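Local coordinates for ARF GTPase-activating protein GIT1 (Rattus norvegicus, PDB 6IUH) that probably acts as a GTPase-activating protein for ARF GTPases and as a scaffold whose C-terminal helical domain binds partner proteins such as paxillin, at residues A[10-16]-A[126-130]; A[38-42]-A[101-105]; A[46-50]-A[80-84]. All coordinates share one frame; numbering follows the deposited sequence.

Contact 1 (A[10-16]-A[126-130]); sequences LPSTEDV and TTREK
T126 presents its methyl to P11 and V16 because its first torsion (chi1 -62°) sets CG2 anti to the backbone N and turns OG1 the other way, back to L122 O one turn earlier in helix 101-128. The methyl CG2 of T126 thus lies 3.4 Å from P11 O and, on the side of helix 13-35, 3.6 Å from V16 CG2. The V16 and T126 side chains run alongside each other in opposite directions, and the second V16 methyl, CG1, stays farther off. K130 reaches back by bends at chi2 and chi4, which bring NZ to P11 O at 3.0 Å. That hydrogen bond is not made on a lone pair: the C=O...N angle is 121° and the ammonium stands 53° out of the carbonyl plane. T13 fills the angle between the lysine chain and the helix, its CG2 lying 3.7 Å from K130 CG and 3.8 Å from T127 CA. At the other end L10 CD1 rests on the aliphatic part of E129, 3.6 Å from its CB, while the carboxylate of E129 leads away; L10 also packs on F60 and L66. Next in the chain after P11, S12 is the N-cap of helix 13-35, its OG accepting from D15 N at 3.2 Å. A serine in place of T126 would keep a hydroxyl for L122 O, but losing the methyl would probably open a gap between V16 CG2 and P11 O. Chemically, the two chain ends are joined mainly by methyl packing, with one lysine bond to a neutral carbonyl. With K130 at the surface, that polar tie is likely to be softened by solvent, whereas the buried V16-T126 pairing is shielded from it.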
loop_
_atom_site.group_PDB
_atom_site.type_symbol
_atom_site.label_atom_id
_atom_site.label_comp_id
_atom_site.label_asym_id
_atom_site.label_seq_id
_atom_site.Cartn_x
_atom_site.Cartn_y
_atom_site.Cartn_z
ATOM N N LEU A 10 -13.551 -12.923 10.972
ATOM C CA LEU A 10 -13.076 -11.551 10.837
ATOM C C LEU A 10 -12.280 -11.122 12.064
ATOM O O LEU A 10 -12.682 -11.388 13.194
ATOM C CB LEU A 10 -14.244 -10.589 10.612
ATOM C CG LEU A 10 -14.739 -10.435 9.175
ATOM C CD1 LEU A 10 -15.821 -9.377 9.114
ATOM C CD2 LEU A 10 -13.590 -10.072 8.252
ATOM N N PRO A 11 -11.143 -10.452 11.836
ATOM C CA PRO A 11 -10.292 -9.946 12.917
ATOM C C PRO A 11 -10.930 -8.763 13.632
ATOM O O PRO A 11 -11.859 -8.162 13.097
ATOM C CB PRO A 11 -9.022 -9.516 12.184
ATOM C CG PRO A 11 -9.505 -9.144 10.825
ATOM C CD PRO A 11 -10.604 -10.114 10.508
ATOM N N SER A 12 -10.436 -8.433 14.821
ATOM C CA SER A 12 -10.956 -7.296 15.572
ATOM C C SER A 12 -10.558 -5.981 14.910
ATOM O O SER A 12 -9.531 -5.905 14.234
ATOM C CB SER A 12 -10.451 -7.329 17.015
ATOM O OG SER A 12 -9.044 -7.167 17.062
ATOM N N THR A 13 -11.371 -4.949 15.108
ATOM C CA THR A 13 -11.080 -3.634 14.543
ATOM C C THR A 13 -9.745 -3.098 15.052
ATOM O O THR A 13 -9.008 -2.448 14.313
ATOM C CB THR A 13 -12.186 -2.614 14.872
ATOM O OG1 THR A 13 -12.425 -2.605 16.284
ATOM C CG2 THR A 13 -13.472 -2.974 14.146
ATOM N N GLU A 14 -9.437 -3.380 16.314
ATOM C CA GLU A 14 -8.179 -2.939 16.905
ATOM C C GLU A 14 -6.984 -3.573 16.197
ATOM O O GLU A 14 -5.990 -2.901 15.927
ATOM C CB GLU A 14 -8.136 -3.266 18.400
ATOM C CG GLU A 14 -9.043 -2.397 19.267
ATOM C CD GLU A 14 -10.509 -2.783 19.171
ATOM O OE1 GLU A 14 -10.815 -3.837 18.573
ATOM O OE2 GLU A 14 -11.357 -2.031 19.699
ATOM N N ASP A 15 -7.085 -4.864 15.898
ATOM C CA ASP A 15 -6.009 -5.561 15.205
ATOM C C ASP A 15 -5.848 -5.054 13.776
ATOM O O ASP A 15 -4.730 -4.886 13.297
ATOM C CB ASP A 15 -6.250 -7.071 15.199
ATOM C CG ASP A 15 -5.961 -7.713 16.542
ATOM O OD1 ASP A 15 -5.199 -7.120 17.336
ATOM O OD2 ASP A 15 -6.489 -8.814 16.804
ATOM N N VAL A 16 -6.964 -4.810 13.097
ATOM C CA VAL A 16 -6.913 -4.321 11.723
ATOM C C VAL A 16 -6.276 -2.938 11.670
ATOM O O VAL A 16 -5.458 -2.658 10.794
ATOM C CB VAL A 16 -8.314 -4.273 11.083
ATOM C CG1 VAL A 16 -8.245 -3.688 9.681
ATOM C CG2 VAL A 16 -8.910 -5.662 11.038
ATOM N N THR A 126 -14.177 -4.373 8.034
ATOM C CA THR A 126 -14.067 -4.918 9.379
ATOM C C THR A 126 -14.955 -4.160 10.360
ATOM O O THR A 126 -15.655 -4.765 11.171
ATOM C CB THR A 126 -12.612 -4.884 9.871
ATOM O OG1 THR A 126 -11.804 -5.703 9.014
ATOM C CG2 THR A 126 -12.518 -5.402 11.293
ATOM N N THR A 127 -14.939 -2.837 10.264
ATOM C CA THR A 127 -15.707 -1.993 11.174
ATOM C C THR A 127 -17.217 -2.172 11.026
ATOM O O THR A 127 -17.949 -2.168 12.017
ATOM C CB THR A 127 -15.366 -0.503 10.965
ATOM O OG1 THR A 127 -13.947 -0.322 11.035
ATOM C CG2 THR A 127 -16.035 0.352 12.032
ATOM N N ARG A 128 -17.686 -2.337 9.793
ATOM C CA ARG A 128 -19.119 -2.440 9.525
ATOM C C ARG A 128 -19.710 -3.762 10.006
ATOM O O ARG A 128 -20.926 -3.894 10.141
ATOM C CB ARG A 128 -19.397 -2.268 8.030
ATOM C CG ARG A 128 -19.140 -0.865 7.511
ATOM C CD ARG A 128 -19.730 -0.680 6.123
ATOM N NE ARG A 128 -21.169 -0.923 6.106
ATOM C CZ ARG A 128 -22.087 -0.003 6.384
ATOM N NH1 ARG A 128 -21.717 1.230 6.706
ATOM N NH2 ARG A 128 -23.376 -0.314 6.344
ATOM N N GLU A 129 -18.852 -4.743 10.255
ATOM C CA GLU A 129 -19.322 -6.057 10.684
ATOM C C GLU A 129 -19.239 -6.228 12.197
ATOM O O GLU A 129 -19.434 -7.329 12.714
ATOM C CB GLU A 129 -18.521 -7.161 9.993
ATOM C CG GLU A 129 -18.620 -7.128 8.480
ATOM C CD GLU A 129 -20.033 -7.374 7.990
ATOM O OE1 GLU A 129 -20.764 -8.146 8.647
ATOM O OE2 GLU A 129 -20.408 -6.797 6.949
ATOM N N LYS A 130 -18.959 -5.136 12.901
ATOM C CA LYS A 130 -18.752 -5.191 14.348
ATOM C C LYS A 130 -19.940 -4.615 15.117
ATOM O O LYS A 130 -20.749 -3.869 14.563
ATOM C CB LYS A 130 -17.466 -4.448 14.728
ATOM C CG LYS A 130 -16.219 -5.335 14.819
ATOM C CD LYS A 130 -16.238 -6.442 13.768
ATOM C CE LYS A 130 -14.856 -7.030 13.519
ATOM N NZ LYS A 130 -14.630 -8.323 14.219
#

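Contact 2 (A[38-42]-A[101-105]); sequences KHDSF and FQLLT
H39 and F101 form the aromatic part of this contact. F101 CD1 sits over the middle of one face of the imidazole, 3.5 Å from H39 CG, and the ring planes meet at 43° with centroids 4.6 Å apart, an oblique pairing. Both first torsions turn CG anti to the carbonyl carbon (H39 chi1 -60°, F101 chi1 -71°), and with them the two rings extend beside their own backbone N and meet.

Apolar packing continues deeper in. F42 and L104 slide past each other in opposite directions, with F42 CD2 4.0 Å from L104 CD2, and T90 borders both residues. L30 and A34 of helix 13-35 also pack on F42.

The polar element is T105, whose OG1 lies near the plane of the H39 ring, at its edge, 3.7 Å from H39 CE1. T105 OG1 donates to F101 O at 2.8 Å, and that carbonyl also takes T105 N, from the opposite face of its plane. The threonine is therefore tied back to its own helix and meets the histidine by packing; an apolar side chain of another protein chain also packs on it.

The arrangement is that of an inter-helix turn in an up-and-down four-helix bundle: the 3-10 turn after helix 13-35 and the start of helix 42-57 pack on the first turn of helix 101-128.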
loop_
_atom_site.group_PDB
_atom_site.type_symbol
_atom_site.label_atom_id
_atom_site.label_comp_id
_atom_site.label_asym_id
_atom_site.label_seq_id
_atom_site.Cartn_x
_atom_site.Cartn_y
_atom_site.Cartn_z
ATOM N N LYS A 38 15.539 9.408 -2.678
ATOM C CA LYS A 38 16.278 8.293 -2.098
ATOM C C LYS A 38 15.962 7.019 -2.870
ATOM O O LYS A 38 15.383 6.080 -2.322
ATOM C CB LYS A 38 15.926 8.105 -0.620
ATOM C CG LYS A 38 16.063 9.353 0.229
ATOM C CD LYS A 38 15.902 9.017 1.703
ATOM C CE LYS A 38 16.934 7.986 2.142
ATOM N NZ LYS A 38 16.787 7.619 3.577
ATOM N N HIS A 39 16.342 6.987 -4.143
ATOM C CA HIS A 39 15.968 5.886 -5.024
ATOM C C HIS A 39 16.608 4.567 -4.597
ATOM O O HIS A 39 16.110 3.490 -4.930
ATOM C CB HIS A 39 16.340 6.223 -6.470
ATOM C CG HIS A 39 15.660 7.454 -6.992
ATOM N ND1 HIS A 39 14.299 7.520 -7.198
ATOM C CD2 HIS A 39 16.151 8.666 -7.337
ATOM C CE1 HIS A 39 13.981 8.718 -7.655
ATOM N NE2 HIS A 39 15.089 9.435 -7.748
ATOM N N ASP A 40 17.698 4.653 -3.840
ATOM C CA ASP A 40 18.354 3.464 -3.309
ATOM C C ASP A 40 17.528 2.816 -2.200
ATOM O O ASP A 40 17.761 1.664 -1.836
ATOM C CB ASP A 40 19.746 3.806 -2.781
ATOM C CG ASP A 40 19.705 4.815 -1.649
ATOM O OD1 ASP A 40 18.932 5.789 -1.752
ATOM O OD2 ASP A 40 20.441 4.629 -0.658
ATOM N N SER A 41 16.566 3.558 -1.663
ATOM C CA SER A 41 15.766 3.067 -0.548
ATOM C C SER A 41 14.473 2.399 -1.003
ATOM O O SER A 41 13.690 1.928 -0.175
ATOM C CB SER A 41 15.447 4.213 0.417
ATOM O OG SER A 41 16.628 4.721 1.013
ATOM N N PHE A 42 14.247 2.345 -2.314
ATOM C CA PHE A 42 12.995 1.793 -2.833
ATOM C C PHE A 42 12.832 0.305 -2.522
ATOM O O PHE A 42 11.747 -0.135 -2.141
ATOM C CB PHE A 42 12.888 2.021 -4.343
ATOM C CG PHE A 42 12.372 3.386 -4.717
ATOM C CD1 PHE A 42 12.355 4.417 -3.792
ATOM C CD2 PHE A 42 11.889 3.632 -5.992
ATOM C CE1 PHE A 42 11.877 5.671 -4.134
ATOM C CE2 PHE A 42 11.411 4.883 -6.341
ATOM C CZ PHE A 42 11.404 5.904 -5.409
ATOM N N PHE A 101 13.884 7.138 -13.941
ATOM C CA PHE A 101 13.427 7.329 -12.569
ATOM C C PHE A 101 12.067 8.018 -12.495
ATOM O O PHE A 101 11.337 7.854 -11.519
ATOM C CB PHE A 101 14.467 8.117 -11.770
ATOM C CG PHE A 101 15.715 7.334 -11.481
ATOM C CD1 PHE A 101 15.771 6.473 -10.398
ATOM C CD2 PHE A 101 16.824 7.444 -12.302
ATOM C CE1 PHE A 101 16.910 5.744 -10.132
ATOM C CE2 PHE A 101 17.968 6.718 -12.040
ATOM C CZ PHE A 101 18.010 5.868 -10.955
ATOM N N GLN A 102 11.723 8.779 -13.528
ATOM C CA GLN A 102 10.408 9.408 -13.586
ATOM C C GLN A 102 9.332 8.344 -13.735
ATOM O O GLN A 102 8.367 8.307 -12.972
ATOM C CB GLN A 102 10.335 10.409 -14.739
ATOM C CG GLN A 102 11.306 11.571 -14.607
ATOM C CD GLN A 102 11.037 12.420 -13.381
ATOM O OE1 GLN A 102 9.899 12.534 -12.925
ATOM N NE2 GLN A 102 12.088 13.021 -12.839
ATOM N N LEU A 103 9.510 7.476 -14.723
ATOM C CA LEU A 103 8.593 6.369 -14.946
ATOM C C LEU A 103 8.554 5.445 -13.732
ATOM O O LEU A 103 7.485 5.016 -13.304
ATOM C CB LEU A 103 8.993 5.589 -16.198
ATOM C CG LEU A 103 8.182 4.330 -16.500
ATOM C CD1 LEU A 103 6.704 4.664 -16.652
ATOM C CD2 LEU A 103 8.713 3.641 -17.749
ATOM N N LEU A 104 9.727 5.152 -13.178
ATOM C CA LEU A 104 9.836 4.300 -11.997
ATOM C C LEU A 104 9.034 4.841 -10.819
ATOM O O LEU A 104 8.224 4.130 -10.229
ATOM C CB LEU A 104 11.298 4.148 -11.588
ATOM C CG LEU A 104 11.527 3.514 -10.217
ATOM C CD1 LEU A 104 11.136 2.044 -10.230
ATOM C CD2 LEU A 104 12.978 3.693 -9.795
ATOM N N THR A 105 9.276 6.102 -10.479
ATOM C CA THR A 105 8.594 6.741 -9.360
ATOM C C THR A 105 7.084 6.753 -9.570
ATOM O O THR A 105 6.318 6.500 -8.637
ATOM C CB THR A 105 9.098 8.178 -9.151
ATOM O OG1 THR A 105 10.500 8.148 -8.863
ATOM C CG2 THR A 105 8.368 8.839 -7.994
#

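Contact 3 (A[46-50]-A[80-84]); sequences SEKIH and AYRLQ
E47 and Q84 make the direct polar link between the two helices. Q84 NE2 donates to E47 OE2 at 2.7 Å, arriving on the syn side of the carboxylate, tilted out of its plane. The glutamine gets there with CG anti to the backbone N (chi1 -162°) and an extended chain beyond it, while E47, whose CB starts away from the partner helix, bends at chi2 to meet it.

The same amide also covers a ring. Q84 NE2 lies over one face of the H50 imidazole, offset toward the rim and 4.1 Å from H50 CG, with ring and amide planes 20° apart. One flat amide is therefore held by a bond at its nitrogen and by the imidazole it lies on, which would limit its rotation. CD2 of the same imidazole reaches the A80 methyl.

Two waters bridge the helices. Water 2 donates to A80 O at 2.8 Å and to S46 O at 3.1 Å, lying in the plane of the H50 ring at its edge; both carbonyls also receive their helical N-H, from Q84 and H50. Water 1 donates to both S46 OG and Q84 O, the serine hydroxyl being itself bound to V43 O.

Apolar contacts close the inner side. I49 CD1 meets L83 CD2 at 3.8 Å, their chains crossing at about a right angle, and L83 CG sits 4.0 Å from S46 CB. I49 continues onto I27 and L30 of helix 13-35, and L83 onto V108 and C111 of helix 101-128.

With local axes 9.6 Å apart and 164° between their directions, helices 42-57 and 67-87 pack as neighbouring antiparallel members of a four-helix bundle, consistent with the FAT-like fold of the GIT C-terminal domain.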
loop_
_atom_site.group_PDB
_atom_site.type_symbol
_atom_site.label_atom_id
_atom_site.label_comp_id
_atom_site.label_asym_id
_atom_site.label_seq_id
_atom_site.Cartn_x
_atom_site.Cartn_y
_atom_site.Cartn_z
ATOM N N SER A 46 10.008 -1.233 -0.044
ATOM C CA SER A 46 9.027 -2.161 -0.595
ATOM C C SER A 46 8.990 -3.472 0.186
ATOM O O SER A 46 7.944 -4.108 0.291
ATOM C CB SER A 46 9.321 -2.441 -2.070
ATOM O OG SER A 46 10.551 -3.123 -2.230
ATOM N N GLU A 47 10.134 -3.872 0.733
ATOM C CA GLU A 47 10.201 -5.096 1.519
ATOM C C GLU A 47 9.499 -4.928 2.859
ATOM O O GLU A 47 8.837 -5.850 3.339
ATOM C CB GLU A 47 11.655 -5.523 1.730
ATOM C CG GLU A 47 12.307 -6.083 0.480
ATOM C CD GLU A 47 11.565 -7.287 -0.066
ATOM O OE1 GLU A 47 11.101 -8.116 0.744
ATOM O OE2 GLU A 47 11.439 -7.399 -1.304
ATOM N N LYS A 48 9.643 -3.750 3.458
ATOM C CA LYS A 48 8.966 -3.452 4.714
ATOM C C LYS A 48 7.463 -3.338 4.482
ATOM O O LYS A 48 6.657 -3.741 5.323
ATOM C CB LYS A 48 9.520 -2.168 5.332
ATOM C CG LYS A 48 10.985 -2.270 5.733
ATOM C CD LYS A 48 11.561 -0.923 6.138
ATOM C CE LYS A 48 10.920 -0.399 7.411
ATOM N NZ LYS A 48 11.533 0.886 7.850
ATOM N N ILE A 49 7.091 -2.792 3.330
ATOM C CA ILE A 49 5.686 -2.710 2.944
ATOM C C ILE A 49 5.117 -4.103 2.683
ATOM O O ILE A 49 4.051 -4.453 3.195
ATOM C CB ILE A 49 5.495 -1.832 1.694
ATOM C CG1 ILE A 49 5.828 -0.376 2.017
ATOM C CG2 ILE A 49 4.071 -1.941 1.164
ATOM C CD1 ILE A 49 5.778 0.536 0.821
ATOM N N HIS A 50 5.836 -4.898 1.896
ATOM C CA HIS A 50 5.393 -6.249 1.563
ATOM C C HIS A 50 5.190 -7.088 2.822
ATOM O O HIS A 50 4.254 -7.884 2.906
ATOM C CB HIS A 50 6.396 -6.937 0.632
ATOM C CG HIS A 50 5.896 -8.223 0.055
ATOM N ND1 HIS A 50 6.096 -9.442 0.668
ATOM C CD2 HIS A 50 5.199 -8.481 -1.078
ATOM C CE1 HIS A 50 5.547 -10.396 -0.065
ATOM N NE2 HIS A 50 4.996 -9.839 -1.128
ATOM N N ALA A 80 1.071 -5.127 -3.843
ATOM C CA ALA A 80 2.316 -5.280 -3.097
ATOM C C ALA A 80 3.345 -6.016 -3.943
ATOM O O ALA A 80 4.526 -5.671 -3.943
ATOM C CB ALA A 80 2.072 -6.020 -1.791
ATOM N N TYR A 81 2.877 -7.033 -4.661
ATOM C CA TYR A 81 3.723 -7.813 -5.558
ATOM C C TYR A 81 4.194 -6.959 -6.729
ATOM O O TYR A 81 5.368 -6.995 -7.106
ATOM C CB TYR A 81 2.963 -9.038 -6.063
ATOM C CG TYR A 81 3.765 -9.951 -6.961
ATOM C CD1 TYR A 81 4.551 -10.964 -6.430
ATOM C CD2 TYR A 81 3.719 -9.812 -8.341
ATOM C CE1 TYR A 81 5.282 -11.806 -7.250
ATOM C CE2 TYR A 81 4.444 -10.647 -9.169
ATOM C CZ TYR A 81 5.221 -11.642 -8.618
ATOM O OH TYR A 81 5.941 -12.475 -9.443
ATOM N N ARG A 82 3.266 -6.197 -7.301
ATOM C CA ARG A 82 3.579 -5.273 -8.385
ATOM C C ARG A 82 4.625 -4.243 -7.951
ATOM O O ARG A 82 5.540 -3.915 -8.713
ATOM C CB ARG A 82 2.304 -4.575 -8.861
ATOM C CG ARG A 82 2.486 -3.657 -10.056
ATOM C CD ARG A 82 1.243 -2.806 -10.276
ATOM N NE ARG A 82 1.518 -1.650 -11.125
ATOM C CZ ARG A 82 0.739 -0.575 -11.196
ATOM N NH1 ARG A 82 -0.364 -0.505 -10.464
ATOM N NH2 ARG A 82 1.067 0.433 -11.995
ATOM N N LEU A 83 4.486 -3.736 -6.729
ATOM C CA LEU A 83 5.452 -2.795 -6.168
ATOM C C LEU A 83 6.838 -3.418 -6.065
ATOM O O LEU A 83 7.836 -2.814 -6.460
ATOM C CB LEU A 83 5.000 -2.315 -4.788
ATOM C CG LEU A 83 5.961 -1.381 -4.049
ATOM C CD1 LEU A 83 6.115 -0.077 -4.807
ATOM C CD2 LEU A 83 5.479 -1.122 -2.627
ATOM N N GLN A 84 6.887 -4.627 -5.519
ATOM C CA GLN A 84 8.139 -5.357 -5.368
ATOM C C GLN A 84 8.822 -5.530 -6.719
ATOM O O GLN A 84 10.045 -5.417 -6.827
ATOM C CB GLN A 84 7.879 -6.716 -4.718
ATOM C CG GLN A 84 9.106 -7.384 -4.128
ATOM C CD GLN A 84 8.764 -8.678 -3.417
ATOM O OE1 GLN A 84 8.027 -9.511 -3.944
ATOM N NE2 GLN A 84 9.289 -8.847 -2.210
HETATM O O HOH W 1 11.834 -5.095 -4.330
HETATM O O HOH W 2 5.540 -4.575 -1.569
#

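Overall arrangement
Contact 3 lies nearest the middle of the bundle, about 6 Å from its centre to the chain's centre, while contacts 1 and 2 close the two ends, their centres about 35 Å apart and on opposite sides of the chain's centre. Contacts 1 and 2 share helix 101-128, one using its last turn and the other its first. Contact 3 joins helices 42-57 and 67-87 and is nested within the loops closed by both others. Chemistry follows place: the chain ends rely on methyl packing and a surface lysine, the far turn on a partly exposed aromatic pair backed by buried F42 and L104, and the mid-bundle pair on an apolar inner side, waters bridging the two helices and E47-Q84 toward the surface.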